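Local atomic coordinates of putative sporulation-specific glycosylase ydhD (Bacillus subtilis subsp. subtilis str. 168, PDB entry 3CZ8), a protein that probably hydrolyses glycosidic bonds of a chitin-like or cell-wall polysaccharide during sporulation, here represented by its family 18 glycosyl hydrolase catalytic domain. Residues Pro153-Asp158 with Ile205-Ala210; Trp281-Gly284 with Arg290-Gln293. The protein carries 1 engineered substitution. All blocks are in the same frame, centred on the assembly; numbering follows the deposited sequence. Where two conformers were deposited one is given.

Contact 1 of 2, residues Pro153-Asp158 with Ile205-Ala210; sequences PAKTSD and IEFTIA
The irregular backbone of Lys155-Asp158 curls round the side chain of Phe207, the CA atoms of Thr156 and Phe207 lying 5.8 Å apart where a loop passes the last turns of helix 198-208. Phe207 swings its ring out from the helix toward the loop, chi1 near 175° setting CG opposite the backbone N, and most of what the ring meets in 153-158 is main chain. One face is covered by the peptide linking Thr156 to Ser157: Ser157 N lies over the ring centre and Thr156 C nearer the rim, while Ser157 CA is 3.8 Å from Phe207 CE1. Lys155 O approaches obliquely, 3.4 Å from Phe207 CD2, and Lys155 CB packs 3.8 Å from Phe207 CE2. Beyond CB the lysine chain bends at chi3 (71°) and carries NZ to the carbonyl oxygens of Leu163 and Tyr166, with Asp158 OD2 3.5 Å from Lys155 NZ as its salt-bridge partner. Asp158 OD2 also pairs with Arg164 and with Arg127 of helix 127-143. This is a beta-alpha loop of the TIM barrel, leaving the C-terminal end of strand 147-153 and resting on a later helix; the side chain of Lys155 lies about 12 Å from that of Glu120, the predicted proton donor.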
ATOM      1  N   PRO A 153       8.208  19.959   0.220  1.00 38.68           N
ATOM      2  CA  PRO A 153       8.987  19.348  -0.859  1.00 33.86           C
ATOM      3  C   PRO A 153      10.477  19.636  -0.688  1.00 27.90           C
ATOM      4  O   PRO A 153      10.846  20.643  -0.077  1.00 36.23           O
ATOM      5  CB  PRO A 153       8.455  20.039  -2.126  1.00 37.38           C
ATOM      6  CG  PRO A 153       7.256  20.825  -1.699  1.00 50.99           C
ATOM      7  CD  PRO A 153       7.445  21.125  -0.255  1.00 31.13           C
ATOM      8  N   ALA A 154      11.317  18.749  -1.209  1.00 27.05           N
ATOM      9  CA  ALA A 154      12.764  18.914  -1.137  1.00 29.06           C
ATOM     10  C   ALA A 154      13.221  20.134  -1.928  1.00 20.61           C
ATOM     11  O   ALA A 154      12.795  20.338  -3.069  1.00 35.05           O
ATOM     12  CB  ALA A 154      13.460  17.672  -1.644  1.00 22.54           C
ATOM     13  N   LYS A 155      14.073  20.942  -1.301  1.00 34.70           N
ATOM     14  CA  LYS A 155      14.608  22.160  -1.908  1.00 32.94           C
ATOM     15  C   LYS A 155      16.121  22.119  -1.875  1.00 29.59           C
ATOM     16  O   LYS A 155      16.713  21.673  -0.884  1.00 27.81           O
ATOM     17  CB  LYS A 155      14.115  23.415  -1.170  1.00 26.70           C
ATOM     18  CG  LYS A 155      12.684  23.809  -1.491  1.00 37.42           C
ATOM     19  CD  LYS A 155      12.253  25.094  -0.783  1.00 43.00           C
ATOM     20  CE  LYS A 155      12.938  26.327  -1.347  1.00 39.54           C
ATOM     21  NZ  LYS A 155      12.181  27.572  -1.048  1.00 49.53           N
ATOM     22  N   THR A 156      16.729  22.589  -2.965  1.00 37.86           N
ATOM     23  CA  THR A 156      18.186  22.670  -3.083  0.50 36.85           C
ATOM     24  C   THR A 156      18.650  24.124  -3.181  1.00 40.66           C
ATOM     25  O   THR A 156      19.816  24.435  -2.920  1.00 34.72           O
ATOM     26  CB  THR A 156      18.729  21.843  -4.277  0.50 41.07           C
ATOM     27  OG1 THR A 156      20.160  21.817  -4.226  0.50 61.70           O
ATOM     28  CG2 THR A 156      18.280  22.426  -5.620  0.50 31.61           C
ATOM     29  N   SER A 157      17.721  25.015  -3.529  1.00 34.99           N
ATOM     30  CA  SER A 157      17.974  26.456  -3.584  1.00 47.02           C
ATOM     31  C   SER A 157      16.637  27.185  -3.465  1.00 49.26           C
ATOM     32  O   SER A 157      15.596  26.547  -3.307  1.00 41.82           O
ATOM     33  CB  SER A 157      18.672  26.843  -4.892  1.00 43.38           C
ATOM     34  OG  SER A 157      17.758  26.842  -5.975  1.00 32.07           O
ATOM     35  N   ASP A 158      16.660  28.511  -3.557  1.00 46.92           N
ATOM     36  CA  ASP A 158      15.424  29.284  -3.501  1.00 41.45           C
ATOM     37  C   ASP A 158      15.037  29.864  -4.868  1.00 45.20           C
ATOM     38  O   ASP A 158      14.259  30.814  -4.956  1.00 51.51           O
ATOM     39  CB  ASP A 158      15.531  30.375  -2.436  1.00 47.47           C
ATOM     40  CG  ASP A 158      14.272  30.494  -1.598  1.00 71.82           C
ATOM     41  OD1 ASP A 158      14.357  30.299  -0.364  1.00 78.78           O
ATOM     42  OD2 ASP A 158      13.195  30.764  -2.172  1.00 61.13           O
ATOM     43  N   ILE A 205      19.928  18.269   1.953  1.00 34.17           N
ATOM     44  CA  ILE A 205      20.380  18.296   3.345  1.00 31.50           C
ATOM     45  C   ILE A 205      21.288  19.511   3.604  1.00 46.68           C
ATOM     46  O   ILE A 205      21.060  20.264   4.554  1.00 45.69           O
ATOM     47  CB  ILE A 205      21.080  16.967   3.743  1.00 32.85           C
ATOM     48  CG1 ILE A 205      20.053  15.832   3.865  1.00 29.18           C
ATOM     49  CG2 ILE A 205      21.812  17.102   5.078  1.00 22.42           C
ATOM     50  CD1 ILE A 205      20.672  14.442   3.917  1.00 37.22           C
ATOM     51  N   GLU A 206      22.263  19.717   2.714  1.00 40.53           N
ATOM     52  CA  GLU A 206      23.254  20.793   2.820  1.00 36.67           C
ATOM     53  C   GLU A 206      22.600  22.174   2.845  1.00 36.54           C
ATOM     54  O   GLU A 206      23.022  23.053   3.600  1.00 39.02           O
ATOM     55  CB  GLU A 206      24.248  20.707   1.656  1.00 29.27           C
ATOM     56  CG  GLU A 206      25.707  20.945   2.042  1.00 56.32           C
ATOM     57  CD  GLU A 206      26.447  19.655   2.351  1.00 55.34           C
ATOM     58  OE1 GLU A 206      26.547  18.789   1.455  1.00 68.19           O
ATOM     59  OE2 GLU A 206      26.943  19.511   3.485  1.00 59.53           O
ATOM     60  N   PHE A 207      21.563  22.339   2.026  1.00 33.63           N
ATOM     61  CA  PHE A 207      20.749  23.550   1.991  1.00 37.12           C
ATOM     62  C   PHE A 207      19.908  23.714   3.264  1.00 44.60           C
ATOM     63  O   PHE A 207      19.707  24.835   3.738  1.00 47.74           O
ATOM     64  CB  PHE A 207      19.859  23.521   0.743  1.00 41.52           C
ATOM     65  CG  PHE A 207      18.884  24.664   0.642  1.00 50.03           C
ATOM     66  CD1 PHE A 207      19.304  25.922   0.216  1.00 44.00           C
ATOM     67  CD2 PHE A 207      17.533  24.472   0.934  1.00 39.62           C
ATOM     68  CE1 PHE A 207      18.403  26.978   0.108  1.00 23.09           C
ATOM     69  CE2 PHE A 207      16.626  25.518   0.825  1.00 35.40           C
ATOM     70  CZ  PHE A 207      17.062  26.776   0.408  1.00 37.91           C
ATOM     71  N   THR A 208      19.433  22.597   3.815  1.00 39.56           N
ATOM     72  CA  THR A 208      18.563  22.612   4.995  1.00 35.98           C
ATOM     73  C   THR A 208      19.304  22.820   6.329  1.00 33.29           C
ATOM     74  O   THR A 208      18.830  23.551   7.198  1.00 31.21           O
ATOM     75  CB  THR A 208      17.698  21.330   5.078  1.00 37.11           C
ATOM     76  OG1 THR A 208      17.193  21.009   3.779  1.00 34.85           O
ATOM     77  CG2 THR A 208      16.522  21.542   6.005  1.00 31.65           C
ATOM     78  N   ILE A 209      20.462  22.183   6.488  1.00 32.67           N
ATOM     79  CA  ILE A 209      21.240  22.276   7.732  1.00 35.26           C
ATOM     80  C   ILE A 209      21.909  23.647   7.935  1.00 40.33           C
ATOM     81  O   ILE A 209      22.451  23.932   9.005  1.00 47.31           O
ATOM     82  CB  ILE A 209      22.303  21.152   7.842  1.00 41.21           C
ATOM     83  CG1 ILE A 209      23.348  21.294   6.728  1.00 40.58           C
ATOM     84  CG2 ILE A 209      21.624  19.775   7.863  1.00 42.23           C
ATOM     85  CD1 ILE A 209      24.400  20.225   6.703  1.00 38.96           C
ATOM     86  N   ALA A 210      21.867  24.478   6.897  1.00 38.31           N
ATOM     87  CA  ALA A 210      22.324  25.861   6.965  1.00 45.69           C
ATOM     88  C   ALA A 210      21.192  26.777   7.411  1.00 41.91           C
ATOM     89  O   ALA A 210      21.399  27.975   7.595  1.00 44.92           O
ATOM     90  CB  ALA A 210      22.854  26.305   5.607  1.00 43.66           C
TER

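Contact 2 of 2, residues Trp281-Gly284 with Arg290-Gln293; sequences WFEG and RKMQ. Engineered in segment 281-284: Gly284 (natural residue Asp).
Lys291 NZ is gripped by three oxygens: both carboxylate oxygens of Glu283 and the backbone carbonyl O of Ala196. Its bond to Glu283 OE2, 3.1 Å long, meets that oxygen on the syn side, 25° out of the carboxylate plane. The second bond, from Lys291 NZ to Glu283 OE1, has the same length but is weak, so the ammonium group sits across the fork of the carboxylate and uses the two oxygens unequally. The side chains come from opposite directions, which lets two backbones whose nearest CA atoms, those of Glu283 and Lys291, are 10.4 Å apart share a salt bridge. Lys291 is extended through most of its length and turns at chi4 (62°), which swings NZ onto the carboxylate; Lys291 CE lies 3.3 Å from Glu283 OE1. The pair joins the loop after strand 277-281 to the helix that follows it, at the place where the small antiparallel sheet inserted in the TIM barrel of this family 18 domain hands the chain back to the barrel. Gly284, an engineered replacement of the natural aspartate, occupies the N-cap position of helix 285-297. Both charged residues are buried, with Pro222 against Glu283 and Ile201 of helix 198-208 against Lys291; in such surroundings the opposite charges probably stabilise each other's ionised forms. Without the Glu283 carboxylate, as with an alanine here, the buried ammonium group of Lys291 would probably lose its counter-charge and, held by the carbonyl of Ala196, be freer to turn. The backbone N of Glu283 is itself bonded to Asn243 OD1, which probably helps fix the backbone from which the glutamate side chain starts. On the same helix, Met292 packs against Met251 of the second subunit.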
ATOM      1  N   TRP A 281      12.776   2.929 -12.512  1.00 27.23           N
ATOM      2  CA  TRP A 281      13.586   3.383 -11.377  1.00 20.93           C
ATOM      3  C   TRP A 281      12.771   3.285 -10.090  1.00 28.64           C
ATOM      4  O   TRP A 281      11.599   3.668 -10.057  1.00 24.96           O
ATOM      5  CB  TRP A 281      14.028   4.836 -11.583  1.00 33.70           C
ATOM      6  CG  TRP A 281      15.040   5.010 -12.666  1.00 25.25           C
ATOM      7  CD1 TRP A 281      14.793   5.138 -14.006  1.00 27.05           C
ATOM      8  CD2 TRP A 281      16.464   5.077 -12.509  1.00 21.77           C
ATOM      9  NE1 TRP A 281      15.976   5.275 -14.691  1.00 30.73           N
ATOM     10  CE2 TRP A 281      17.017   5.238 -13.799  1.00 34.70           C
ATOM     11  CE3 TRP A 281      17.329   4.997 -11.405  1.00 35.98           C
ATOM     12  CZ2 TRP A 281      18.398   5.338 -14.016  1.00 35.13           C
ATOM     13  CZ3 TRP A 281      18.706   5.096 -11.622  1.00 33.03           C
ATOM     14  CH2 TRP A 281      19.223   5.266 -12.920  1.00 39.22           C
ATOM     15  N   PHE A 282      13.402   2.788  -9.027  1.00 26.35           N
ATOM     16  CA  PHE A 282      12.708   2.509  -7.776  1.00 28.14           C
ATOM     17  C   PHE A 282      13.692   2.563  -6.613  1.00 31.47           C
ATOM     18  O   PHE A 282      14.763   3.152  -6.738  1.00 36.31           O
ATOM     19  CB  PHE A 282      11.960   1.156  -7.843  1.00 26.15           C
ATOM     20  CG  PHE A 282      12.864  -0.049  -7.994  1.00 25.07           C
ATOM     21  CD1 PHE A 282      13.462  -0.348  -9.212  1.00 24.56           C
ATOM     22  CD2 PHE A 282      13.083  -0.905  -6.920  1.00 33.04           C
ATOM     23  CE1 PHE A 282      14.286  -1.459  -9.345  1.00 32.18           C
ATOM     24  CE2 PHE A 282      13.905  -2.018  -7.045  1.00 33.05           C
ATOM     25  CZ  PHE A 282      14.510  -2.291  -8.255  1.00 23.24           C
ATOM     26  N   GLU A 283      13.309   1.982  -5.479  1.00 32.78           N
ATOM     27  CA  GLU A 283      14.160   1.912  -4.293  1.00 31.09           C
ATOM     28  C   GLU A 283      14.246   0.476  -3.787  1.00 37.85           C
ATOM     29  O   GLU A 283      13.229  -0.210  -3.684  1.00 39.23           O
ATOM     30  CB  GLU A 283      13.596   2.798  -3.182  1.00 27.47           C
ATOM     31  CG  GLU A 283      13.634   4.289  -3.467  1.00 41.44           C
ATOM     32  CD  GLU A 283      15.002   4.911  -3.249  1.00 50.71           C
ATOM     33  OE1 GLU A 283      15.733   4.464  -2.343  1.00 59.71           O
ATOM     34  OE2 GLU A 283      15.341   5.863  -3.977  1.00 37.87           O
ATOM     35  N   GLY A 284      15.461   0.029  -3.478  1.00 43.13           N
ATOM     36  CA  GLY A 284      15.683  -1.287  -2.877  1.00 41.05           C
ATOM     37  C   GLY A 284      16.291  -1.193  -1.485  1.00 47.14           C
ATOM     38  O   GLY A 284      16.306  -0.116  -0.883  1.00 42.46           O
ATOM     39  N   ARG A 290      21.492   3.500   2.260  1.00 37.83           N
ATOM     40  CA  ARG A 290      22.258   4.717   1.979  1.00 37.28           C
ATOM     41  C   ARG A 290      21.562   5.993   2.447  1.00 43.02           C
ATOM     42  O   ARG A 290      22.224   6.972   2.787  1.00 46.38           O
ATOM     43  CB  ARG A 290      22.594   4.822   0.483  1.00 37.58           C
ATOM     44  CG  ARG A 290      23.821   4.015   0.040  1.00 63.32           C
ATOM     45  CD  ARG A 290      25.127   4.559   0.635  1.00 87.04           C
ATOM     46  NE  ARG A 290      25.494   5.871   0.095  1.00 96.60           N
ATOM     47  CZ  ARG A 290      26.561   6.111  -0.665  1.00 99.08           C
ATOM     48  NH1 ARG A 290      26.797   7.340  -1.104  1.00 90.38           N
ATOM     49  NH2 ARG A 290      27.400   5.131  -0.987  1.00 97.54           N
ATOM     50  N   LYS A 291      20.231   5.974   2.466  1.00 42.84           N
ATOM     51  CA  LYS A 291      19.447   7.100   2.958  1.00 32.48           C
ATOM     52  C   LYS A 291      19.487   7.219   4.485  1.00 41.78           C
ATOM     53  O   LYS A 291      19.590   8.329   5.012  1.00 39.17           O
ATOM     54  CB  LYS A 291      18.009   7.021   2.445  1.00 32.55           C
ATOM     55  CG  LYS A 291      17.854   7.445   1.000  1.00 42.59           C
ATOM     56  CD  LYS A 291      16.592   6.866   0.412  1.00 45.12           C
ATOM     57  CE  LYS A 291      16.274   7.447  -0.951  1.00 28.89           C
ATOM     58  NZ  LYS A 291      17.308   7.167  -1.995  1.00 38.98           N
ATOM     59  N   MET A 292      19.403   6.088   5.192  1.00 31.93           N
ATOM     60  CA  MET A 292      19.609   6.076   6.644  1.00 42.98           C
ATOM     61  C   MET A 292      21.061   6.434   6.997  1.00 40.92           C
ATOM     62  O   MET A 292      21.317   7.067   8.018  1.00 48.41           O
ATOM     63  CB  MET A 292      19.185   4.735   7.265  1.00 41.96           C
ATOM     64  CG  MET A 292      19.300   4.661   8.800  1.00 43.18           C
ATOM     65  SD  MET A 292      18.566   6.040   9.722  1.00 30.56           S
ATOM     66  CE  MET A 292      17.055   5.323  10.326  1.00 24.11           C
ATOM     67  N   GLN A 293      21.990   6.053   6.123  1.00 35.20           N
ATOM     68  CA  GLN A 293      23.405   6.376   6.266  1.00 50.04           C
ATOM     69  C   GLN A 293      23.692   7.878   6.190  1.00 46.29           C
ATOM     70  O   GLN A 293      24.452   8.393   7.005  1.00 53.94           O
ATOM     71  CB  GLN A 293      24.234   5.626   5.223  1.00 38.19           C
ATOM     72  CG  GLN A 293      24.590   4.199   5.613  1.00 57.66           C
ATOM     73  CD  GLN A 293      25.313   3.456   4.500  1.00 72.99           C
ATOM     74  OE1 GLN A 293      26.205   4.005   3.845  1.00 86.18           O
ATOM     75  NE2 GLN A 293      24.929   2.201   4.278  1.00 59.68           N
TER

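After the first strands and helices of the barrel, the chain reaches the loop after strand 147-153, passes through helix 168-174 and strand 177-181, and returns on helix 198-208, where contact 1 closes a span of 46 residues between its segments. It then runs on through strand 217-220 and the five-stranded antiparallel sheet before contact 2 closes a much shorter loop, with five helical residues between its segments. The two are in series, neither nested nor crossed, with centres 19 Å apart. Contact 1 joins a barrel loop to a barrel helix, whereas contact 2 joins the exit of the inserted sheet to helix 285-297. Helix 198-208 takes part in contact 1 and also flanks contact 2.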